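Local coordinates for frutapin (Artocarpus altilis, PDB 5KRP), which binds carbohydrate as a lectin of the jacalin-like family, probably recognising mannose-type sugars, at residues E74-V80 and F102-R108; G128-K134 and G145-L150; V97-K101 and P112-D117. All blocks are in the same frame, centred on the assembly; numbering follows the deposited sequence. Where two conformers were deposited one is given.

Contact 1: E74-V80 and F102-R108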
loop_
_atom_site.group_PDB
_atom_site.type_symbol
_atom_site.label_atom_id
_atom_site.label_comp_id
_atom_site.label_asym_id
_atom_site.label_seq_id
_atom_site.Cartn_x
_atom_site.Cartn_y
_atom_site.Cartn_z
ATOM N N GLU A 74 -7.482 2.402 19.428
ATOM C CA GLU A 74 -6.223 2.017 20.083
ATOM C C GLU A 74 -5.996 0.477 20.105
ATOM O O GLU A 74 -4.839 0.031 20.140
ATOM C CB GLU A 74 -6.151 2.485 21.532
ATOM C CG GLU A 74 -6.155 3.975 21.739
ATOM C CD GLU A 74 -7.538 4.612 21.511
ATOM O OE1 GLU A 74 -8.603 3.900 21.691
ATOM O OE2 GLU A 74 -7.522 5.822 21.129
ATOM N N GLU A 75 -7.096 -0.260 20.185
ATOM C CA GLU A 75 -7.065 -1.745 20.232
ATOM C C GLU A 75 -7.517 -2.298 18.883
ATOM O O GLU A 75 -8.540 -1.867 18.357
ATOM C CB GLU A 75 -7.934 -2.283 21.353
ATOM C CG GLU A 75 -7.873 -3.813 21.491
ATOM C CD GLU A 75 -8.818 -4.401 22.538
ATOM O OE1 GLU A 75 -9.968 -3.939 22.659
ATOM O OE2 GLU A 75 -8.372 -5.335 23.216
ATOM N N PHE A 76 -6.732 -3.242 18.359
ATOM C CA PHE A 76 -7.049 -3.843 17.062
ATOM C C PHE A 76 -6.492 -5.267 17.040
ATOM O O PHE A 76 -5.632 -5.664 17.867
ATOM C CB PHE A 76 -6.403 -3.000 15.938
ATOM C CG PHE A 76 -4.972 -2.678 16.173
ATOM C CD1 PHE A 76 -3.968 -3.567 15.840
ATOM C CD2 PHE A 76 -4.599 -1.427 16.710
ATOM C CE1 PHE A 76 -2.619 -3.268 16.036
ATOM C CE2 PHE A 76 -3.241 -1.134 16.934
ATOM C CZ PHE A 76 -2.265 -2.045 16.638
ATOM N N LEU A 77 -6.968 -6.034 16.083
ATOM C CA LEU A 77 -6.593 -7.449 15.969
ATOM C C LEU A 77 -5.145 -7.625 15.563
ATOM O O LEU A 77 -4.666 -6.865 14.694
ATOM C CB LEU A 77 -7.471 -8.123 14.908
ATOM C CG LEU A 77 -8.953 -8.203 15.173
ATOM C CD1 LEU A 77 -9.617 -8.810 13.892
ATOM C CD2 LEU A 77 -9.093 -9.043 16.430
ATOM N N VAL A 78 -4.450 -8.541 16.215
ATOM C CA VAL A 78 -3.098 -9.022 15.848
ATOM C C VAL A 78 -3.073 -10.488 15.412
ATOM O O VAL A 78 -2.063 -11.007 14.928
ATOM C CB VAL A 78 -2.047 -8.728 16.924
ATOM C CG1 VAL A 78 -1.884 -7.244 17.119
ATOM C CG2 VAL A 78 -2.414 -9.353 18.247
ATOM N N SER A 79 -4.174 -11.226 15.600
ATOM C CA SER A 79 -4.207 -12.671 15.299
ATOM C C SER A 79 -5.630 -13.072 15.016
ATOM O O SER A 79 -6.576 -12.717 15.769
ATOM C CB SER A 79 -3.714 -13.541 16.473
ATOM O OG SER A 79 -3.848 -14.925 16.107
ATOM N N VAL A 80 -5.826 -13.802 13.936
ATOM C CA VAL A 80 -7.057 -14.515 13.657
ATOM C C VAL A 80 -6.639 -15.969 13.565
ATOM O O VAL A 80 -5.728 -16.283 12.813
ATOM C CB VAL A 80 -7.699 -14.058 12.317
ATOM C CG1 VAL A 80 -8.987 -14.862 12.032
ATOM C CG2 VAL A 80 -8.046 -12.579 12.387
ATOM N N PHE A 102 -9.686 -14.721 18.400
ATOM C CA PHE A 102 -9.154 -13.388 18.002
ATOM C C PHE A 102 -8.299 -12.913 19.137
ATOM O O PHE A 102 -8.712 -13.023 20.311
ATOM C CB PHE A 102 -10.293 -12.416 17.839
ATOM C CG PHE A 102 -11.193 -12.718 16.725
ATOM C CD1 PHE A 102 -10.810 -12.484 15.438
ATOM C CD2 PHE A 102 -12.446 -13.330 16.956
ATOM C CE1 PHE A 102 -11.660 -12.795 14.387
ATOM C CE2 PHE A 102 -13.286 -13.710 15.888
ATOM C CZ PHE A 102 -12.907 -13.411 14.590
ATOM N N LYS A 103 -7.128 -12.426 18.806
ATOM C CA LYS A 103 -6.260 -11.782 19.824
ATOM C C LYS A 103 -6.015 -10.331 19.451
ATOM O O LYS A 103 -5.995 -9.993 18.260
ATOM C CB LYS A 103 -4.931 -12.472 19.905
ATOM C CG LYS A 103 -5.084 -13.918 20.346
ATOM C CD LYS A 103 -3.766 -14.484 20.845
ATOM C CE LYS A 103 -3.906 -15.989 21.069
ATOM N NZ LYS A 103 -2.557 -16.619 21.252
ATOM N N THR A 104 -5.884 -9.454 20.462
ATOM C CA THR A 104 -5.595 -8.026 20.212
ATOM C C THR A 104 -4.226 -7.533 20.703
ATOM O O THR A 104 -3.548 -8.159 21.561
ATOM C CB THR A 104 -6.683 -7.098 20.775
ATOM O OG1 THR A 104 -6.457 -6.925 22.177
ATOM C CG2 THR A 104 -8.091 -7.635 20.540
ATOM N N ASN A 105 -3.802 -6.390 20.131
ATOM C CA ASN A 105 -2.557 -5.714 20.529
ATOM C C ASN A 105 -2.512 -5.334 22.032
ATOM O O ASN A 105 -1.445 -5.110 22.572
ATOM C CB ASN A 105 -2.300 -4.489 19.644
ATOM C CG ASN A 105 -3.287 -3.414 19.873
ATOM O OD1 ASN A 105 -4.472 -3.664 20.042
ATOM N ND2 ASN A 105 -2.809 -2.166 19.915
ATOM N N LYS A 106 -3.658 -5.269 22.651
ATOM C CA LYS A 106 -3.773 -4.994 24.086
ATOM C C LYS A 106 -3.706 -6.255 24.925
ATOM O O LYS A 106 -3.881 -6.194 26.158
ATOM C CB LYS A 106 -5.058 -4.233 24.377
ATOM C CG LYS A 106 -5.145 -2.824 23.810
ATOM C CD LYS A 106 -3.974 -1.916 24.200
ATOM C CE LYS A 106 -4.307 -0.463 23.882
ATOM N NZ LYS A 106 -3.169 0.411 24.240
ATOM N N GLY A 107 -3.433 -7.396 24.299
ATOM C CA GLY A 107 -3.371 -8.671 25.024
ATOM C C GLY A 107 -4.712 -9.291 25.421
ATOM O O GLY A 107 -4.732 -10.124 26.337
ATOM N N ARG A 108 -5.829 -8.918 24.801
ATOM C CA ARG A 108 -7.134 -9.561 25.084
ATOM C C ARG A 108 -7.329 -10.691 24.051
ATOM O O ARG A 108 -6.940 -10.549 22.878
ATOM C CB ARG A 108 -8.324 -8.615 25.036
ATOM C CG ARG A 108 -8.414 -7.506 26.116
ATOM C CD ARG A 108 -9.271 -6.327 25.583
ATOM N NE ARG A 108 -10.587 -6.312 26.064
ATOM C CZ ARG A 108 -11.668 -5.734 25.519
ATOM N NH1 ARG A 108 -11.710 -5.028 24.357
ATOM N NH2 ARG A 108 -12.797 -5.932 26.182
#
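The side-chain amide of Asn105 lies against one face of the Phe76 ring, its plane 22° from that of the ring and its CG over the ring centre. From there it holds the facing loop at two points: ND2 donates to Glu74 O at 3.0 Å, almost straight and within the amide plane, while OD1 takes Phe76 N at 2.8 Å from above the carbonyl plane. Asn105 N returns a bond to Phe76 O. With CG tucked between its own N and carbonyl carbon (chi1 68°), the amide turns back over the ring, and CB adds a CH-pi contact. Glu75, extended, reaches past Thr104 so that OE1 meets Arg108 NH1 at 2.7 Å in a nearly coplanar salt bridge; OE1 also accepts from Gln71 N. This is the open end of the hairpin 77-86/95-104 in one of the three four-stranded sheets of the jacalin-like beta-prism. Here Val78 and Ser79 both face Lys103 in a classic beta bulge: Lys103 O accepts Val78 N at 2.9 Å and Ser79 N only weakly. Past the bulge the side chains of Val80 and Phe102 lie side by side, Val80 CG2 4.1 Å from Phe102 CD1; from before it Leu77 CD2 reaches Phe102 CB. Ile30 and Leu32 also pack on Phe102. Asn105 itself is set by the type I turn Thr104-Gly107, in which Thr104 OG1 accepts Lys106 N at 3.3 Å in an ST turn.

Contact 2: G128-K134 and G145-L150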
loop_
_atom_site.group_PDB
_atom_site.type_symbol
_atom_site.label_atom_id
_atom_site.label_comp_id
_atom_site.label_asym_id
_atom_site.label_seq_id
_atom_site.Cartn_x
_atom_site.Cartn_y
_atom_site.Cartn_z
ATOM N N GLY A 128 0.655 -4.216 10.018
ATOM C CA GLY A 128 -0.545 -4.122 9.226
ATOM C C GLY A 128 -1.778 -4.298 10.085
ATOM O O GLY A 128 -1.712 -4.619 11.295
ATOM N N LEU A 129 -2.893 -4.134 9.397
ATOM C CA LEU A 129 -4.237 -4.116 10.037
ATOM C C LEU A 129 -5.247 -4.895 9.229
ATOM O O LEU A 129 -5.316 -4.752 8.003
ATOM C CB LEU A 129 -4.755 -2.704 10.172
ATOM C CG LEU A 129 -4.027 -1.718 11.107
ATOM C CD1 LEU A 129 -4.542 -0.296 10.952
ATOM C CD2 LEU A 129 -4.168 -2.218 12.531
ATOM N N VAL A 130 -6.202 -5.568 9.929
ATOM C CA VAL A 130 -7.317 -6.154 9.268
ATOM C C VAL A 130 -8.286 -5.018 8.990
ATOM O O VAL A 130 -8.643 -4.204 9.895
ATOM C CB VAL A 130 -8.053 -7.220 10.176
ATOM C CG1 VAL A 130 -9.281 -7.733 9.529
ATOM C CG2 VAL A 130 -7.105 -8.318 10.526
ATOM N N VAL A 131 -8.663 -4.921 7.716
ATOM C CA VAL A 131 -9.587 -3.843 7.302
ATOM C C VAL A 131 -10.878 -4.358 6.600
ATOM O O VAL A 131 -11.696 -3.585 6.097
ATOM C CB VAL A 131 -8.849 -2.817 6.414
ATOM C CG1 VAL A 131 -7.735 -2.095 7.161
ATOM C CG2 VAL A 131 -8.298 -3.466 5.141
ATOM N N GLY A 132 -11.076 -5.664 6.566
ATOM C CA GLY A 132 -12.248 -6.196 5.905
ATOM C C GLY A 132 -12.255 -7.713 5.987
ATOM O O GLY A 132 -11.228 -8.351 6.180
ATOM N N PHE A 133 -13.440 -8.296 5.868
ATOM C CA PHE A 133 -13.573 -9.766 5.843
ATOM C C PHE A 133 -14.310 -10.210 4.562
ATOM O O PHE A 133 -15.153 -9.458 4.017
ATOM C CB PHE A 133 -14.324 -10.290 7.051
ATOM C CG PHE A 133 -13.597 -10.214 8.360
ATOM C CD1 PHE A 133 -12.736 -11.181 8.756
ATOM C CD2 PHE A 133 -13.746 -9.119 9.172
ATOM C CE1 PHE A 133 -12.055 -11.150 10.019
ATOM C CE2 PHE A 133 -13.052 -9.038 10.381
ATOM C CZ PHE A 133 -12.229 -10.021 10.806
ATOM N N LYS A 134 -14.031 -11.449 4.101
ATOM C CA LYS A 134 -14.828 -12.077 3.058
ATOM C C LYS A 134 -15.062 -13.510 3.486
ATOM O O LYS A 134 -14.387 -13.994 4.397
ATOM C CB LYS A 134 -14.210 -12.021 1.677
ATOM C CG LYS A 134 -12.855 -12.700 1.536
ATOM C CD LYS A 134 -12.533 -12.856 0.059
ATOM C CE LYS A 134 -13.228 -14.081 -0.495
ATOM N NZ LYS A 134 -13.103 -14.064 -1.979
ATOM N N GLY A 145 -12.041 -15.249 5.057
ATOM C CA GLY A 145 -10.788 -14.651 4.584
ATOM C C GLY A 145 -10.679 -13.199 5.055
ATOM O O GLY A 145 -11.639 -12.655 5.539
ATOM N N VAL A 146 -9.501 -12.606 4.884
ATOM C CA VAL A 146 -9.242 -11.297 5.493
ATOM C C VAL A 146 -8.525 -10.382 4.541
ATOM O O VAL A 146 -7.572 -10.738 3.870
ATOM C CB VAL A 146 -8.576 -11.308 6.905
ATOM C CG1 VAL A 146 -9.402 -12.134 7.884
ATOM C CG2 VAL A 146 -7.160 -11.816 6.865
ATOM N N HIS A 147 -9.030 -9.138 4.505
ATOM C CA HIS A 147 -8.371 -8.058 3.783
ATOM C C HIS A 147 -7.451 -7.299 4.743
ATOM O O HIS A 147 -7.883 -6.985 5.863
ATOM C CB HIS A 147 -9.406 -7.060 3.255
ATOM C CG HIS A 147 -10.381 -7.640 2.261
ATOM N ND1 HIS A 147 -9.979 -8.175 1.042
ATOM C CD2 HIS A 147 -11.741 -7.742 2.282
ATOM C CE1 HIS A 147 -11.041 -8.577 0.365
ATOM N NE2 HIS A 147 -12.120 -8.339 1.096
ATOM N N MET A 148 -6.235 -6.943 4.291
ATOM C CA MET A 148 -5.279 -6.240 5.150
ATOM C C MET A 148 -4.773 -4.955 4.499
ATOM O O MET A 148 -4.594 -4.904 3.263
ATOM C CB MET A 148 -4.075 -7.142 5.492
ATOM C CG MET A 148 -4.521 -8.471 6.157
ATOM S SD MET A 148 -3.116 -9.519 6.589
ATOM C CE MET A 148 -2.441 -8.412 7.825
ATOM N N ALA A 149 -4.438 -3.986 5.327
ATOM C CA ALA A 149 -3.821 -2.741 4.836
ATOM C C ALA A 149 -2.772 -2.202 5.804
ATOM O O ALA A 149 -2.716 -2.658 6.891
ATOM C CB ALA A 149 -4.837 -1.699 4.524
ATOM N N LEU A 150 -1.922 -1.278 5.299
ATOM C CA LEU A 150 -0.679 -0.572 5.887
ATOM C C LEU A 150 0.807 -0.995 5.574
ATOM O O LEU A 150 1.494 -0.602 4.616
ATOM C CB LEU A 150 -0.813 -0.408 7.362
ATOM C CG LEU A 150 -1.566 0.796 7.843
ATOM C CD1 LEU A 150 -2.712 1.146 6.961
ATOM C CD2 LEU A 150 -1.971 0.430 9.247
ATOM O OXT LEU A 150 1.514 -1.701 6.359
#
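Phe133 and Val146 lie side by side on the inner face of a beta hairpin, strands 127-137 and 141-149 of the jacalin-like beta-prism, with Val146 CG1 set obliquely against the ring at 3.5 Å from CE1. Phe41 meets the Phe133 ring edge-to-face, and Leu123 of another sheet touches Val146. Val130 and Met148 continue this face and both pack on Ile125. The other face carries Leu129, Ala149, His147 and Lys134. At the bulge between the strands the two methyls of Val131 lie against the small bump of Ala149 CB, each 3.9 Å away; CG1 stands anti to the carbonyl carbon (chi1 -64°), which leaves CG2 to reach over His147 O and the start of Ala149. Ser3 of the second subunit packs on both residues.

Val131 and Gly132 together face His147, a classic beta bulge that shifts the pairing by one residue. Val131 N bonds His147 O at 2.9 Å, and His147 N returns to Gly132 O. The bare backbone of Gly132 makes the hollow into which the imidazole settles, with Gly132 CA in the ring plane at its edge and CD2 3.7 Å from Gly132 C. Thr7 and Asp20 take up ND1 and NE2, which fixes the rotation of the ring. Gly145 offers a second flat place, over which Lys134 CG passes 4.2 Å from Gly145 CA before the chain leads away to a salt bridge between NZ and Glu126 of the third subunit. At this pair Gly145 N hydrogen-bonds Lys134 O at 2.7 Å and Lys134 N bonds Gly145 O at 3.0 Å.

Contact 3: V97-K101 and P112-D117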
loop_
_atom_site.group_PDB
_atom_site.type_symbol
_atom_site.label_atom_id
_atom_site.label_comp_id
_atom_site.label_asym_id
_atom_site.label_seq_id
_atom_site.Cartn_x
_atom_site.Cartn_y
_atom_site.Cartn_z
ATOM N N VAL A 97 -15.984 -23.686 8.935
ATOM C CA VAL A 97 -15.238 -23.102 10.042
ATOM C C VAL A 97 -15.875 -23.538 11.346
ATOM O O VAL A 97 -16.998 -23.146 11.632
ATOM C CB VAL A 97 -15.241 -21.543 9.986
ATOM C CG1 VAL A 97 -14.480 -20.963 11.164
ATOM C CG2 VAL A 97 -14.695 -21.063 8.623
ATOM N N ARG A 98 -15.148 -24.369 12.072
ATOM C CA ARG A 98 -15.624 -25.043 13.283
ATOM C C ARG A 98 -15.378 -24.175 14.488
ATOM O O ARG A 98 -16.178 -24.155 15.434
ATOM C CB ARG A 98 -14.989 -26.436 13.468
ATOM C CG ARG A 98 -15.306 -27.464 12.383
ATOM C CD ARG A 98 -16.777 -27.823 12.260
ATOM N NE ARG A 98 -17.190 -28.303 13.557
ATOM C CZ ARG A 98 -17.059 -29.556 13.974
ATOM N NH1 ARG A 98 -16.634 -30.525 13.162
ATOM N NH2 ARG A 98 -17.352 -29.814 15.219
ATOM N N SER A 99 -14.318 -23.372 14.442
ATOM C CA SER A 99 -13.971 -22.507 15.583
ATOM C C SER A 99 -13.263 -21.218 15.064
ATOM O O SER A 99 -12.526 -21.292 14.056
ATOM C CB SER A 99 -12.978 -23.201 16.487
ATOM O OG SER A 99 -12.853 -22.544 17.709
ATOM N N LEU A 100 -13.397 -20.146 15.834
ATOM C CA LEU A 100 -12.617 -18.909 15.648
ATOM C C LEU A 100 -12.092 -18.402 17.011
ATOM O O LEU A 100 -12.729 -18.529 18.051
ATOM C CB LEU A 100 -13.412 -17.796 14.959
ATOM C CG LEU A 100 -13.728 -18.003 13.514
ATOM C CD1 LEU A 100 -14.717 -16.998 13.073
ATOM C CD2 LEU A 100 -12.460 -17.882 12.644
ATOM N N LYS A 101 -10.944 -17.751 16.972
ATOM C CA LYS A 101 -10.351 -17.069 18.146
ATOM C C LYS A 101 -9.601 -15.802 17.630
ATOM O O LYS A 101 -8.971 -15.844 16.561
ATOM C CB LYS A 101 -9.324 -17.980 18.803
ATOM C CG LYS A 101 -8.732 -17.361 20.026
ATOM C CD LYS A 101 -7.501 -18.083 20.510
ATOM C CE LYS A 101 -7.789 -19.386 21.124
ATOM N NZ LYS A 101 -6.472 -19.859 21.707
ATOM N N PRO A 112 -11.675 -19.276 22.350
ATOM C CA PRO A 112 -12.311 -19.878 21.122
ATOM C C PRO A 112 -13.854 -19.934 21.195
ATOM O O PRO A 112 -14.436 -20.103 22.273
ATOM C CB PRO A 112 -11.715 -21.259 21.116
ATOM C CG PRO A 112 -11.521 -21.591 22.604
ATOM C CD PRO A 112 -11.056 -20.297 23.225
ATOM N N TYR A 113 -14.504 -19.710 20.058
ATOM C CA TYR A 113 -15.923 -19.873 19.889
ATOM C C TYR A 113 -16.087 -21.066 19.024
ATOM O O TYR A 113 -15.362 -21.191 18.043
ATOM C CB TYR A 113 -16.493 -18.679 19.190
ATOM C CG TYR A 113 -16.231 -17.395 19.992
ATOM C CD1 TYR A 113 -16.825 -17.178 21.232
ATOM C CD2 TYR A 113 -15.328 -16.432 19.522
ATOM C CE1 TYR A 113 -16.583 -15.993 21.957
ATOM C CE2 TYR A 113 -15.072 -15.271 20.253
ATOM C CZ TYR A 113 -15.682 -15.060 21.454
ATOM O OH TYR A 113 -15.365 -13.912 22.144
ATOM N N GLY A 114 -17.011 -21.975 19.366
ATOM C CA GLY A 114 -17.210 -23.133 18.533
ATOM C C GLY A 114 -16.470 -24.336 19.076
ATOM O O GLY A 114 -16.162 -24.395 20.271
ATOM N N GLU A 115 -16.184 -25.306 18.223
ATOM C CA GLU A 115 -15.398 -26.459 18.654
ATOM C C GLU A 115 -14.064 -26.547 17.969
ATOM O O GLU A 115 -14.003 -26.513 16.751
ATOM C CB GLU A 115 -16.135 -27.780 18.384
ATOM C CG GLU A 115 -17.493 -27.826 19.111
ATOM C CD GLU A 115 -18.291 -29.135 18.883
ATOM O OE1 GLU A 115 -17.980 -29.904 17.934
ATOM O OE2 GLU A 115 -19.263 -29.357 19.649
ATOM N N GLU A 116 -13.036 -26.794 18.747
ATOM C CA GLU A 116 -11.653 -26.944 18.223
ATOM C C GLU A 116 -11.391 -28.325 17.655
ATOM O O GLU A 116 -10.655 -29.116 18.211
ATOM C CB GLU A 116 -10.628 -26.474 19.240
ATOM C CG GLU A 116 -10.844 -25.002 19.640
ATOM C CD GLU A 116 -9.694 -24.440 20.466
ATOM O OE1 GLU A 116 -9.266 -25.146 21.402
ATOM O OE2 GLU A 116 -9.184 -23.316 20.180
ATOM N N ASP A 117 -12.000 -28.587 16.516
ATOM C CA ASP A 117 -11.925 -29.875 15.853
ATOM C C ASP A 117 -11.488 -29.636 14.426
ATOM O O ASP A 117 -12.061 -28.787 13.723
ATOM C CB ASP A 117 -13.312 -30.547 15.881
ATOM C CG ASP A 117 -13.531 -31.443 17.119
ATOM O OD1 ASP A 117 -13.313 -30.989 18.262
ATOM O OD2 ASP A 117 -13.937 -32.615 16.936
HETATM O O HOH W 1 -10.075 -21.839 17.977
HETATM O O HOH W 2 -6.368 -22.229 19.626
#
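Tyr113 O is gripped by two donors of the facing strand: Leu100 N, 3.1 Å away, and the hydroxyl Ser99 OG, at 2.9 Å and well above the carbonyl plane. Both belong to the antiparallel hairpin of strands 95-104 and 109-114, at the edge of one sheet of the jacalin-like beta-prism. Ser99 can serve its neighbour because OG stands anti to its own N (chi1 -167°), pointing across to strand 109-114. The same hydroxyl accepts from a water that also donates to Glu116 OE2, and a second water joins that carboxylate oxygen to Lys101 NZ, so the two side chains, whose charged atoms do not touch, are linked through solvent. Tyr113 N closes the pair by bonding Leu100 O, and Tyr113 CD2 comes within 3.6 Å of the same Leu100 O, obliquely to the ring. The ring packs on Ile38, Val66 and Ile68 of strands 38-47 and 64-69, and meets the ring of Tyr34, at the end of strand 26-34, with planes at about 45°.

Past Gly114 the strand ends. Gly114 CA makes a CA-H...O contact with Arg98 O at 3.4 Å, and Glu115 N then bonds that oxygen. Arg98 and Ser99 both face Tyr83 on the opposite neighbouring strand, a classic beta bulge. Arg98, folded at its second and third torsions, curls back over the segment 115-117: its CB rests 3.4 Å from Glu115 O, and Asp117 CB lies over one face of the guanidinium. Glu36 O receives NE and Pro86 O, weakly, NH1; with Glu115 they fix the position and rotation of the group. At its remaining corner Arg98 NH2 meets Glu115 OE1 at 2.8 Å, near the guanidinium plane, though the carboxylate is turned 49° from it.

Followed from the N terminus, the chain first enters contact 1 at 74-80 and runs out along strand 77-86 to return on 95-104. That strand serves two contacts: residues 97-101 open contact 3 before 102-108 close contact 1, and 112-117 then close contact 3, so the two loops cross. Their centres lie about 17 Å apart in one sheet, with 95-104 between 77-86 and 109-114. Contact 2 opens only afterwards, at 128-134, and closes at the C terminus within another sheet. It touches contact 1 through Phe76 on Leu129 and Leu77 on Val130 and Phe133, joining the two sheets, but stays about 7 Å from contact 3 at the nearest atoms.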